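Local coordinates for protein nuclear RNA export factor 2, Panoramix fusion (Drosophila melanogaster, PDB 6OPF) that acts with Panoramix, Piwi and Nxt1 in cotranscriptional transposon silencing, its C-terminal UBA domain (here fused to a Panoramix helix) mediating the interaction with Panoramix, at residues S26-S31 against H54-L59; V33-W38 against L44-Q49. One frame throughout, in Å; residues are numbered along the deposited sequence.

Interaction 1. Residues S26-S31 against H54-L59; sequences STWVTS and HEIPDL
In the UBA-like TAP-C domain of Nxf2, a small helical bundle, the indole of Trp28 reaches from helix 26-35 to the loop that follows helix 40-52, where it meets Glu55, Ile56 and Pro57. The nearest backbones, at Trp28 and Ile56, have CA atoms 8.4 Å apart, so the large aromatic side chain spans most of the gap. Trp28 holds CG beside its own backbone N (chi1 -78°), and this carries the six-membered ring across to the loop.

Ile56 sits over one face of that ring. Ile56 CG1 lies 4.0 Å from the centroid of the Trp28 six-membered ring and 21° off the ring normal, a CH-pi contact displaced toward the rim. The nearest ring atom is Trp28 CZ3, 3.8 Å from Ile56 CG1. Pro57 comes in obliquely, its CD 4.0 Å from Trp28 CZ2. The carbonyl of Glu55 also approaches at a slant, and its O lies 3.2 Å from Trp28 CH2. The loop begins with a Schellman motif in which His54, at positive phi, ends the preceding helix and Glu55 N bonds to Lys50 O.

Farther along, the Asp58 side chain forms a salt bridge with Arg79 of the fused Panoramix helix, joining the two parts of the engineered chain. Helix 26-35 also faces a second subunit, whose Thr27 packs on Trp28 and whose Ser26 OG hydrogen-bonds to Ser31 OG. Within the helix, Ser31 OG gives a hydrogen bond of 2.9 Å to Thr27 O, lying above the plane of that carbonyl, while Ser31 N reaches the same oxygen from the opposite face.

Interaction 2. Residues V33-W38 against L44-Q49; sequences VEEADW and LKLFIQ
Leu46 lays its isobutyl group across the side chain of Glu35, the two crossing at about a right angle where helix 26-35 gives way to helix 40-52 of the Nxf2 UBA domain. This is packing between consecutive helices of the UBA three-helix fold, across the short connection between them: the CA atoms closest across it, those of Ala36 and Leu46, are 7.4 Å apart. Glu35 has CG anti to its backbone N (chi1 -169°) and runs extended from there, which carries its aliphatic part across one methyl of the leucine, with Glu35 CG 3.8 Å from Leu46 CD1. At the far end, Glu35 OE1 approaches the other methyl, Leu46 CD2, to 3.3 Å. Apolar methyls thus lie against a carboxylate whose other oxygen, OE2, makes a weak, long ion pair with Lys50.

Ala36 completes the contact from just past the end of helix 26-35, with CB 4.2 Å from Leu46 CD1; on the corner, Arg42 and Ala43 of helix 40-52 also touch the alanine.

Ala36 is the first residue to leave helical geometry, and the chain then turns through a Schellman motif with Asp37, at positive phi, as its C-prime residue; Trp38 N bonds to Val33 O and Asp37 N to Glu34 O. Lys11 of helix 8-22 makes a cation-pi contact with the Trp38 indole. The turn folds Trp38 back against its own helix, and Val33 CG1 lies 3.4 Å above the plane of the Trp38 ring, offset toward its rim.

Both interactions use helix 26-35, and interaction 2 is nested inside the chain loop that interaction 1 closes. Interaction 1 ties an early turn of that helix to the distant loop after helix 40-52, through a buried aromatic ring and a buried isoleucine. Interaction 2 is a local corner at the end of the helix, more exposed on its glutamate side. Neither has a hydrogen bond across its segments; aromatic CH-pi packing serves the first, leucine methyls against a glutamate chain and its carboxylate the second. Their centres lie about 11 Å apart, and they meet where Ile56 CD1 packs on Phe47 CD1 at 3.7 Å. The second subunit reaches only interaction 1.

Interaction 1. Residues S26-S31 against H54-L59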
loop_
_atom_site.group_PDB
_atom_site.type_symbol
_atom_site.label_atom_id
_atom_site.label_comp_id
_atom_site.label_asym_id
_atom_site.label_seq_id
_atom_site.Cartn_x
_atom_site.Cartn_y
_atom_site.Cartn_z
ATOM N N SER D 26 -4.555 -4.078 16.020
ATOM C CA SER D 26 -4.559 -4.780 14.738
ATOM C C SER D 26 -3.158 -5.013 14.190
ATOM O O SER D 26 -2.914 -6.038 13.540
ATOM C CB SER D 26 -5.416 -4.013 13.734
ATOM O OG SER D 26 -6.788 -4.102 14.093
ATOM N N THR D 27 -2.230 -4.086 14.430
ATOM C CA THR D 27 -0.844 -4.296 14.010
ATOM C C THR D 27 -0.269 -5.575 14.602
ATOM O O THR D 27 0.297 -6.402 13.885
ATOM C CB THR D 27 0.022 -3.110 14.426
ATOM O OG1 THR D 27 -0.236 -2.794 15.800
ATOM C CG2 THR D 27 -0.297 -1.903 13.570
ATOM N N TRP D 28 -0.375 -5.737 15.925
ATOM C CA TRP D 28 0.127 -6.947 16.572
ATOM C C TRP D 28 -0.614 -8.186 16.095
ATOM O O TRP D 28 0.007 -9.225 15.834
ATOM C CB TRP D 28 0.016 -6.807 18.091
ATOM C CG TRP D 28 1.090 -5.951 18.712
ATOM C CD1 TRP D 28 0.974 -4.640 19.093
ATOM C CD2 TRP D 28 2.433 -6.345 19.041
ATOM N NE1 TRP D 28 2.159 -4.199 19.631
ATOM C CE2 TRP D 28 3.075 -5.216 19.596
ATOM C CE3 TRP D 28 3.163 -7.533 18.895
ATOM C CZ2 TRP D 28 4.407 -5.243 20.031
ATOM C CZ3 TRP D 28 4.494 -7.558 19.327
ATOM C CH2 TRP D 28 5.096 -6.421 19.887
ATOM N N VAL D 29 -1.945 -8.096 15.954
ATOM C CA VAL D 29 -2.722 -9.238 15.455
ATOM C C VAL D 29 -2.171 -9.716 14.117
ATOM O O VAL D 29 -1.896 -10.906 13.927
ATOM C CB VAL D 29 -4.222 -8.883 15.346
ATOM C CG1 VAL D 29 -4.986 -9.993 14.596
ATOM C CG2 VAL D 29 -4.841 -8.685 16.735
ATOM N N THR D 30 -2.009 -8.790 13.168
ATOM C CA THR D 30 -1.589 -9.165 11.822
ATOM C C THR D 30 -0.178 -9.731 11.822
ATOM O O THR D 30 0.092 -10.749 11.173
ATOM C CB THR D 30 -1.673 -7.948 10.895
ATOM O OG1 THR D 30 -2.990 -7.385 10.966
ATOM C CG2 THR D 30 -1.352 -8.349 9.462
ATOM N N SER D 31 0.731 -9.088 12.556
ATOM C CA SER D 31 2.120 -9.537 12.599
ATOM C C SER D 31 2.234 -10.936 13.180
ATOM O O SER D 31 2.957 -11.776 12.639
ATOM C CB SER D 31 2.974 -8.541 13.397
ATOM O OG SER D 31 2.823 -7.240 12.841
ATOM N N HIS D 54 8.138 -10.132 27.348
ATOM C CA HIS D 54 7.870 -8.709 27.568
ATOM C C HIS D 54 7.948 -7.920 26.269
ATOM O O HIS D 54 8.347 -6.754 26.265
ATOM C CB HIS D 54 8.820 -8.109 28.611
ATOM C CG HIS D 54 8.576 -8.603 30.000
ATOM N ND1 HIS D 54 8.699 -9.930 30.354
ATOM C CD2 HIS D 54 8.191 -7.947 31.122
ATOM C CE1 HIS D 54 8.403 -10.072 31.634
ATOM N NE2 HIS D 54 8.095 -8.883 32.124
ATOM N N GLU D 55 7.580 -8.567 25.150
ATOM C CA GLU D 55 7.594 -7.889 23.858
ATOM C C GLU D 55 6.360 -7.028 23.632
ATOM O O GLU D 55 6.400 -6.114 22.799
ATOM C CB GLU D 55 7.712 -8.900 22.716
ATOM C CG GLU D 55 9.114 -9.401 22.427
ATOM C CD GLU D 55 9.212 -10.161 21.107
ATOM O OE1 GLU D 55 9.675 -11.323 21.137
ATOM O OE2 GLU D 55 8.838 -9.598 20.045
ATOM N N ILE D 56 5.268 -7.295 24.337
ATOM C CA ILE D 56 3.989 -6.667 24.025
ATOM C C ILE D 56 3.630 -5.724 25.167
ATOM O O ILE D 56 3.407 -6.177 26.299
ATOM C CB ILE D 56 2.879 -7.697 23.782
ATOM C CG1 ILE D 56 3.314 -8.708 22.722
ATOM C CG2 ILE D 56 1.594 -6.972 23.360
ATOM C CD1 ILE D 56 2.310 -9.834 22.476
ATOM N N PRO D 57 3.592 -4.413 24.927
ATOM C CA PRO D 57 3.275 -3.475 26.007
ATOM C C PRO D 57 1.819 -3.577 26.441
ATOM O O PRO D 57 0.945 -3.994 25.672
ATOM C CB PRO D 57 3.587 -2.106 25.386
ATOM C CG PRO D 57 3.523 -2.337 23.888
ATOM C CD PRO D 57 4.028 -3.726 23.695
ATOM N N ASP D 58 1.566 -3.193 27.700
ATOM C CA ASP D 58 0.203 -3.233 28.229
ATOM C C ASP D 58 -0.768 -2.451 27.342
ATOM O O ASP D 58 -1.893 -2.900 27.104
ATOM C CB ASP D 58 0.174 -2.692 29.655
ATOM C CG ASP D 58 0.832 -3.635 30.670
ATOM O OD1 ASP D 58 1.303 -4.725 30.292
ATOM O OD2 ASP D 58 0.837 -3.275 31.866
ATOM N N LEU D 59 -0.357 -1.311 26.805
ATOM C CA LEU D 59 -1.260 -0.513 25.931
ATOM C C LEU D 59 -1.705 -1.291 24.696
ATOM O O LEU D 59 -2.687 -0.910 24.133
ATOM C CB LEU D 59 -0.631 0.781 25.402
ATOM C CG LEU D 59 0.628 1.339 26.026
ATOM C CD1 LEU D 59 1.713 1.543 24.965
ATOM C CD2 LEU D 59 0.321 2.661 26.722
#

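Interaction 2. Residues V33-W38 against L44-Q49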
loop_
_atom_site.group_PDB
_atom_site.type_symbol
_atom_site.label_atom_id
_atom_site.label_comp_id
_atom_site.label_asym_id
_atom_site.label_seq_id
_atom_site.Cartn_x
_atom_site.Cartn_y
_atom_site.Cartn_z
ATOM N N VAL D 33 -0.255 -13.343 13.556
ATOM C CA VAL D 33 -0.959 -14.367 12.780
ATOM C C VAL D 33 -0.213 -14.666 11.482
ATOM O O VAL D 33 -0.122 -15.824 11.053
ATOM C CB VAL D 33 -2.419 -13.940 12.519
ATOM C CG1 VAL D 33 -3.111 -14.919 11.575
ATOM C CG2 VAL D 33 -3.204 -13.822 13.824
ATOM N N GLU D 34 0.360 -13.632 10.851
ATOM C CA GLU D 34 1.144 -13.846 9.638
ATOM C C GLU D 34 2.460 -14.558 9.928
ATOM O O GLU D 34 2.883 -15.417 9.144
ATOM C CB GLU D 34 1.406 -12.520 8.937
ATOM C CG GLU D 34 0.206 -12.049 8.134
ATOM C CD GLU D 34 0.490 -10.778 7.378
ATOM O OE1 GLU D 34 1.535 -10.158 7.671
ATOM O OE2 GLU D 34 -0.323 -10.415 6.493
ATOM N N GLU D 35 3.115 -14.230 11.046
ATOM C CA GLU D 35 4.291 -14.999 11.447
ATOM C C GLU D 35 3.958 -16.474 11.643
ATOM O O GLU D 35 4.797 -17.341 11.378
ATOM C CB GLU D 35 4.897 -14.429 12.728
ATOM C CG GLU D 35 6.266 -15.008 13.044
ATOM C CD GLU D 35 6.879 -14.451 14.317
ATOM O OE1 GLU D 35 7.530 -15.233 15.043
ATOM O OE2 GLU D 35 6.714 -13.238 14.586
ATOM N N ALA D 36 2.737 -16.776 12.083
ATOM C CA ALA D 36 2.283 -18.140 12.320
ATOM C C ALA D 36 1.761 -18.827 11.065
ATOM O O ALA D 36 1.103 -19.870 11.177
ATOM C CB ALA D 36 1.193 -18.143 13.387
ATOM N N ASP D 37 2.028 -18.263 9.882
ATOM C CA ASP D 37 1.490 -18.762 8.616
ATOM C C ASP D 37 -0.006 -19.061 8.698
ATOM O O ASP D 37 -0.477 -20.073 8.166
ATOM C CB ASP D 37 2.251 -20.006 8.156
ATOM C CG ASP D 37 3.688 -19.702 7.783
ATOM O OD1 ASP D 37 3.987 -18.541 7.411
ATOM O OD2 ASP D 37 4.516 -20.633 7.860
ATOM N N TRP D 38 -0.753 -18.183 9.367
ATOM C CA TRP D 38 -2.207 -18.235 9.484
ATOM C C TRP D 38 -2.702 -19.465 10.226
ATOM O O TRP D 38 -3.909 -19.756 10.198
ATOM C CB TRP D 38 -2.871 -18.124 8.109
ATOM C CG TRP D 38 -2.499 -16.831 7.500
ATOM C CD1 TRP D 38 -1.381 -16.554 6.765
ATOM C CD2 TRP D 38 -3.195 -15.595 7.657
ATOM N NE1 TRP D 38 -1.365 -15.220 6.414
ATOM C CE2 TRP D 38 -2.469 -14.610 6.954
ATOM C CE3 TRP D 38 -4.376 -15.225 8.312
ATOM C CZ2 TRP D 38 -2.891 -13.276 6.883
ATOM C CZ3 TRP D 38 -4.794 -13.896 8.242
ATOM C CH2 TRP D 38 -4.053 -12.943 7.532
ATOM N N LEU D 44 -1.517 -18.380 18.649
ATOM C CA LEU D 44 -1.748 -18.222 20.085
ATOM C C LEU D 44 -0.474 -18.509 20.869
ATOM O O LEU D 44 -0.158 -17.808 21.837
ATOM C CB LEU D 44 -2.885 -19.134 20.554
ATOM C CG LEU D 44 -4.297 -18.809 20.030
ATOM C CD1 LEU D 44 -5.277 -19.937 20.366
ATOM C CD2 LEU D 44 -4.797 -17.496 20.595
ATOM N N LYS D 45 0.287 -19.507 20.432
ATOM C CA LYS D 45 1.512 -19.875 21.132
ATOM C C LYS D 45 2.594 -18.813 20.970
ATOM O O LYS D 45 3.349 -18.535 21.919
ATOM C CB LYS D 45 1.997 -21.237 20.638
ATOM C CG LYS D 45 1.368 -22.401 21.414
ATOM C CD LYS D 45 1.995 -23.725 21.021
ATOM C CE LYS D 45 1.140 -24.450 19.986
ATOM N NZ LYS D 45 1.687 -25.795 19.652
ATOM N N LEU D 46 2.701 -18.228 19.773
ATOM C CA LEU D 46 3.631 -17.121 19.569
ATOM C C LEU D 46 3.252 -15.934 20.437
ATOM O O LEU D 46 4.115 -15.306 21.073
ATOM C CB LEU D 46 3.652 -16.705 18.099
ATOM C CG LEU D 46 4.756 -17.264 17.213
ATOM C CD1 LEU D 46 4.434 -16.978 15.750
ATOM C CD2 LEU D 46 6.117 -16.682 17.603
ATOM N N PHE D 47 1.958 -15.596 20.450
ATOM C CA PHE D 47 1.466 -14.543 21.328
ATOM C C PHE D 47 1.946 -14.757 22.756
ATOM O O PHE D 47 2.514 -13.851 23.380
ATOM C CB PHE D 47 -0.061 -14.501 21.280
ATOM C CG PHE D 47 -0.669 -13.736 22.408
ATOM C CD1 PHE D 47 -0.352 -12.395 22.597
ATOM C CD2 PHE D 47 -1.556 -14.355 23.281
ATOM C CE1 PHE D 47 -0.913 -11.679 23.632
ATOM C CE2 PHE D 47 -2.135 -13.647 24.322
ATOM C CZ PHE D 47 -1.815 -12.311 24.506
ATOM N N ILE D 48 1.738 -15.968 23.283
ATOM C CA ILE D 48 2.115 -16.259 24.665
ATOM C C ILE D 48 3.624 -16.127 24.854
ATOM O O ILE D 48 4.088 -15.567 25.855
ATOM C CB ILE D 48 1.621 -17.660 25.074
ATOM C CG1 ILE D 48 0.094 -17.692 25.143
ATOM C CG2 ILE D 48 2.233 -18.065 26.412
ATOM C CD1 ILE D 48 -0.474 -19.078 25.103
ATOM N N GLN D 49 4.404 -16.649 23.904
ATOM C CA GLN D 49 5.860 -16.519 23.959
ATOM C C GLN D 49 6.289 -15.057 23.929
ATOM O O GLN D 49 7.062 -14.605 24.785
ATOM C CB GLN D 49 6.501 -17.283 22.790
ATOM C CG GLN D 49 8.032 -17.166 22.713
ATOM C CD GLN D 49 8.515 -15.921 21.963
ATOM O OE1 GLN D 49 8.299 -15.781 20.754
ATOM N NE2 GLN D 49 9.180 -15.015 22.680
#